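Local atomic coordinates of serine--tRNA ligase (Pyrococcus horikoshii, PDB entry 2DQ0), a protein that probably attaches serine to tRNA(Ser), and to tRNA(Sec), at the expense of ATP, as a homodimeric class II aminoacyl-tRNA synthetase. Residues 159-162 and 163-166; 360-363 and 364-367. One frame throughout, in Å; residues are numbered along the deposited sequence.

Contact 1 (159-162 and 163-166); sequences PKLH and VDLL
Val163 lays one methyl over a face of the His162 imidazole: CG2 of Val163 stands 3.8 Å from the centroid of the His162 ring, 25° off the ring normal, a CH-pi contact displaced toward the CE1 rim. With CG1 anti to the backbone N (chi1 -163°), Val163 keeps CG2 beside its own N and so on the side of the histidine. One turn along, Leu166 runs alongside the same ring, its CD1 3.8 Å from His162 CD2. Backbone bonds set this spacing. Leu161, the N-cap residue, offers its O to Leu165 N at 3.1 Å, and His162 O receives Leu166 N at 2.8 Å; these are successive i to i+4 bonds of the first helical turn. Beyond them, Lys160 rests its CB 4.1 Å from Leu165 CG before its chain leads off, and Asp164 OD2 comes within 3.8 Å of Leu161 CB. The imidazole, about 9 Å from the bound seryl-adenylate analogue, is anchored from outside, its NE2 hydrogen-bonded to the backbone N of Ile296, while the carboxylate of Glu419 accepts His162 N, a placement likely to suit the positive end of the helix dipole. The turn thus opens helix 162-168 after the loop that follows strand 152-155, and Leu165, Leu166 and His162 all pack against helix 410-420.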
# COMPACT_ATOMS: atom_id res chain seq x y z
N PRO A 159 -8.65 33.98 -3.89
CA PRO A 159 -8.90 32.54 -3.99
C PRO A 159 -8.23 31.77 -2.85
O PRO A 159 -7.10 32.08 -2.47
CB PRO A 159 -8.33 32.19 -5.37
CG PRO A 159 -7.20 33.19 -5.53
CD PRO A 159 -7.83 34.47 -5.02
N LYS A 160 -8.93 30.77 -2.32
CA LYS A 160 -8.41 29.98 -1.21
C LYS A 160 -7.45 28.84 -1.57
O LYS A 160 -7.39 28.37 -2.72
CB LYS A 160 -9.59 29.41 -0.40
CG LYS A 160 -10.59 30.46 0.08
CD LYS A 160 -11.59 29.92 1.12
CE LYS A 160 -12.61 30.98 1.58
NZ LYS A 160 -13.71 31.29 0.57
N LEU A 161 -6.68 28.41 -0.58
CA LEU A 161 -5.74 27.31 -0.74
C LEU A 161 -6.53 26.01 -0.68
O LEU A 161 -7.56 25.93 0.01
CB LEU A 161 -4.73 27.33 0.38
CG LEU A 161 -3.69 28.41 0.14
CD1 LEU A 161 -2.83 28.52 1.40
CD2 LEU A 161 -2.86 28.07 -1.13
N HIS A 162 -6.04 24.99 -1.39
CA HIS A 162 -6.78 23.73 -1.42
C HIS A 162 -7.05 23.15 -0.03
O HIS A 162 -8.14 22.59 0.22
CB HIS A 162 -6.06 22.70 -2.31
CG HIS A 162 -5.10 21.83 -1.57
ND1 HIS A 162 -3.80 22.19 -1.32
CD2 HIS A 162 -5.25 20.59 -1.05
CE1 HIS A 162 -3.19 21.21 -0.68
NE2 HIS A 162 -4.04 20.23 -0.51
N VAL A 163 -6.09 23.30 0.88
CA VAL A 163 -6.24 22.79 2.23
C VAL A 163 -7.47 23.41 2.87
O VAL A 163 -8.32 22.72 3.42
CB VAL A 163 -5.02 23.13 3.10
CG1 VAL A 163 -5.01 22.25 4.32
CG2 VAL A 163 -3.73 22.97 2.28
N ASP A 164 -7.60 24.72 2.76
CA ASP A 164 -8.75 25.37 3.35
C ASP A 164 -10.05 24.93 2.70
O ASP A 164 -11.06 24.78 3.38
CB ASP A 164 -8.56 26.89 3.31
CG ASP A 164 -7.43 27.33 4.23
OD1 ASP A 164 -7.52 27.05 5.46
OD2 ASP A 164 -6.44 27.93 3.74
N LEU A 165 -10.01 24.70 1.39
CA LEU A 165 -11.20 24.26 0.69
C LEU A 165 -11.60 22.85 1.17
O LEU A 165 -12.79 22.56 1.34
CB LEU A 165 -10.94 24.29 -0.83
CG LEU A 165 -11.03 25.71 -1.44
CD1 LEU A 165 -10.39 25.74 -2.82
CD2 LEU A 165 -12.51 26.18 -1.53
N LEU A 166 -10.64 21.97 1.43
CA LEU A 166 -11.03 20.64 1.88
C LEU A 166 -11.82 20.74 3.17
O LEU A 166 -12.75 19.96 3.40
CB LEU A 166 -9.82 19.74 2.11
CG LEU A 166 -9.13 19.22 0.85
CD1 LEU A 166 -7.73 18.76 1.21
CD2 LEU A 166 -9.93 18.08 0.24

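Contact 2 (360-363 and 364-367); sequences AWMP and GQGK
Met362 N donates to Lys367 O at 2.7 Å, and Met362 O in turn accepts Gly366 N at 2.8 Å. One residue thereby faces two, Gly366 and Lys367: a G1 beta bulge, with Gly366 in the left-handed region (phi 73°) expected at its first position. The chain between them coils helically through Pro363, Gly364 and Gln365, and a weak second bond joins Gly366 N to Pro363 O. Across the turn, Met362 CB meets Gln365 CB at 3.9 Å. The bulge lies against the indole of Trp361, swung there by CG anti to the backbone N (chi1 175°). Its six-membered ring does the touching: Lys367 N lies over one face, CZ3 of Trp361 approaches Lys367 CA, and CH2 comes obliquely to Gly366 C. The indole is held by NE1 bonding to Arg133 O and by edge-to-face packing with Phe142 and Phe368. Replacing Trp361 with an alanine would probably open a gap under the Gly366-Lys367 peptide and leave Arg133 O without its indole partner. The Gln365 amide oxygen binds Arg369, and Gly366 O takes Arg141 NE. This turn joins antiparallel strands 354-362 and 367-376 of the catalytic sheet, with Met362 packed on helix 410-420 and Trp361 on strand 132-135.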
# COMPACT_ATOMS: atom_id res chain seq x y z
N ALA A 360 0.48 22.92 -13.24
CA ALA A 360 -0.83 23.57 -13.27
C ALA A 360 -0.80 24.85 -12.52
O ALA A 360 -0.09 24.99 -11.54
CB ALA A 360 -1.90 22.70 -12.66
N TRP A 361 -1.59 25.80 -13.01
CA TRP A 361 -1.72 27.08 -12.37
C TRP A 361 -2.57 26.81 -11.12
O TRP A 361 -3.61 26.16 -11.20
CB TRP A 361 -2.43 28.07 -13.30
CG TRP A 361 -2.68 29.36 -12.59
CD1 TRP A 361 -3.89 29.88 -12.22
CD2 TRP A 361 -1.68 30.21 -12.03
NE1 TRP A 361 -3.70 31.01 -11.46
CE2 TRP A 361 -2.36 31.24 -11.32
CE3 TRP A 361 -0.28 30.21 -12.05
CZ2 TRP A 361 -1.67 32.26 -10.64
CZ3 TRP A 361 0.40 31.23 -11.38
CH2 TRP A 361 -0.30 32.24 -10.68
N MET A 362 -2.13 27.28 -9.97
CA MET A 362 -2.88 27.06 -8.75
C MET A 362 -3.35 28.41 -8.22
O MET A 362 -2.65 29.10 -7.47
CB MET A 362 -2.00 26.34 -7.71
CG MET A 362 -1.46 24.98 -8.19
SD MET A 362 -2.77 23.68 -8.39
CE MET A 362 -1.74 22.21 -8.51
N PRO A 363 -4.56 28.82 -8.62
CA PRO A 363 -5.12 30.10 -8.19
C PRO A 363 -4.82 30.51 -6.74
O PRO A 363 -4.40 31.63 -6.49
CB PRO A 363 -6.60 29.93 -8.47
CG PRO A 363 -6.60 29.06 -9.72
CD PRO A 363 -5.54 28.03 -9.40
N GLY A 364 -5.05 29.60 -5.80
CA GLY A 364 -4.80 29.90 -4.39
C GLY A 364 -3.35 30.13 -4.04
O GLY A 364 -3.02 31.07 -3.32
N GLN A 365 -2.47 29.28 -4.52
CA GLN A 365 -1.05 29.42 -4.25
C GLN A 365 -0.44 30.59 -5.03
O GLN A 365 0.61 31.12 -4.65
CB GLN A 365 -0.31 28.16 -4.66
CG GLN A 365 -0.39 27.00 -3.69
CD GLN A 365 0.45 25.84 -4.16
OE1 GLN A 365 1.57 26.02 -4.63
NE2 GLN A 365 -0.08 24.64 -4.04
N GLY A 366 -1.09 30.97 -6.12
CA GLY A 366 -0.55 32.03 -6.93
C GLY A 366 0.66 31.52 -7.69
O GLY A 366 1.59 32.28 -7.93
N LYS A 367 0.68 30.24 -8.05
CA LYS A 367 1.82 29.70 -8.81
C LYS A 367 1.56 28.42 -9.64
O LYS A 367 0.53 27.77 -9.51
CB LYS A 367 3.02 29.49 -7.88
CG LYS A 367 2.71 28.78 -6.60
CD LYS A 367 3.93 28.72 -5.68
CE LYS A 367 4.28 30.07 -5.07
NZ LYS A 367 5.27 29.91 -3.95

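In the fold
From the N terminus, the chain passes the long helices 28-65 and 72-103 before reaching contact 1, where the loop after strand 152-155 turns into helix 162-168. Contact 2 follows much later, closing the hairpin between strands 354-362 and 367-376. The two are in series, neither nested nor crossing, yet their centres lie 11 Å apart and they touch: Pro159 CG packs 3.4 Å from Pro363 O, and Leu161 CD2 3.6 Å from Gly364 C. Helix 410-420 unites them further, since the Glu419 carboxylate that holds contact 1 also accepts Gln365 N, on its other oxygen. Loop, hairpin end and helix are thus tied together at one margin of the catalytic core.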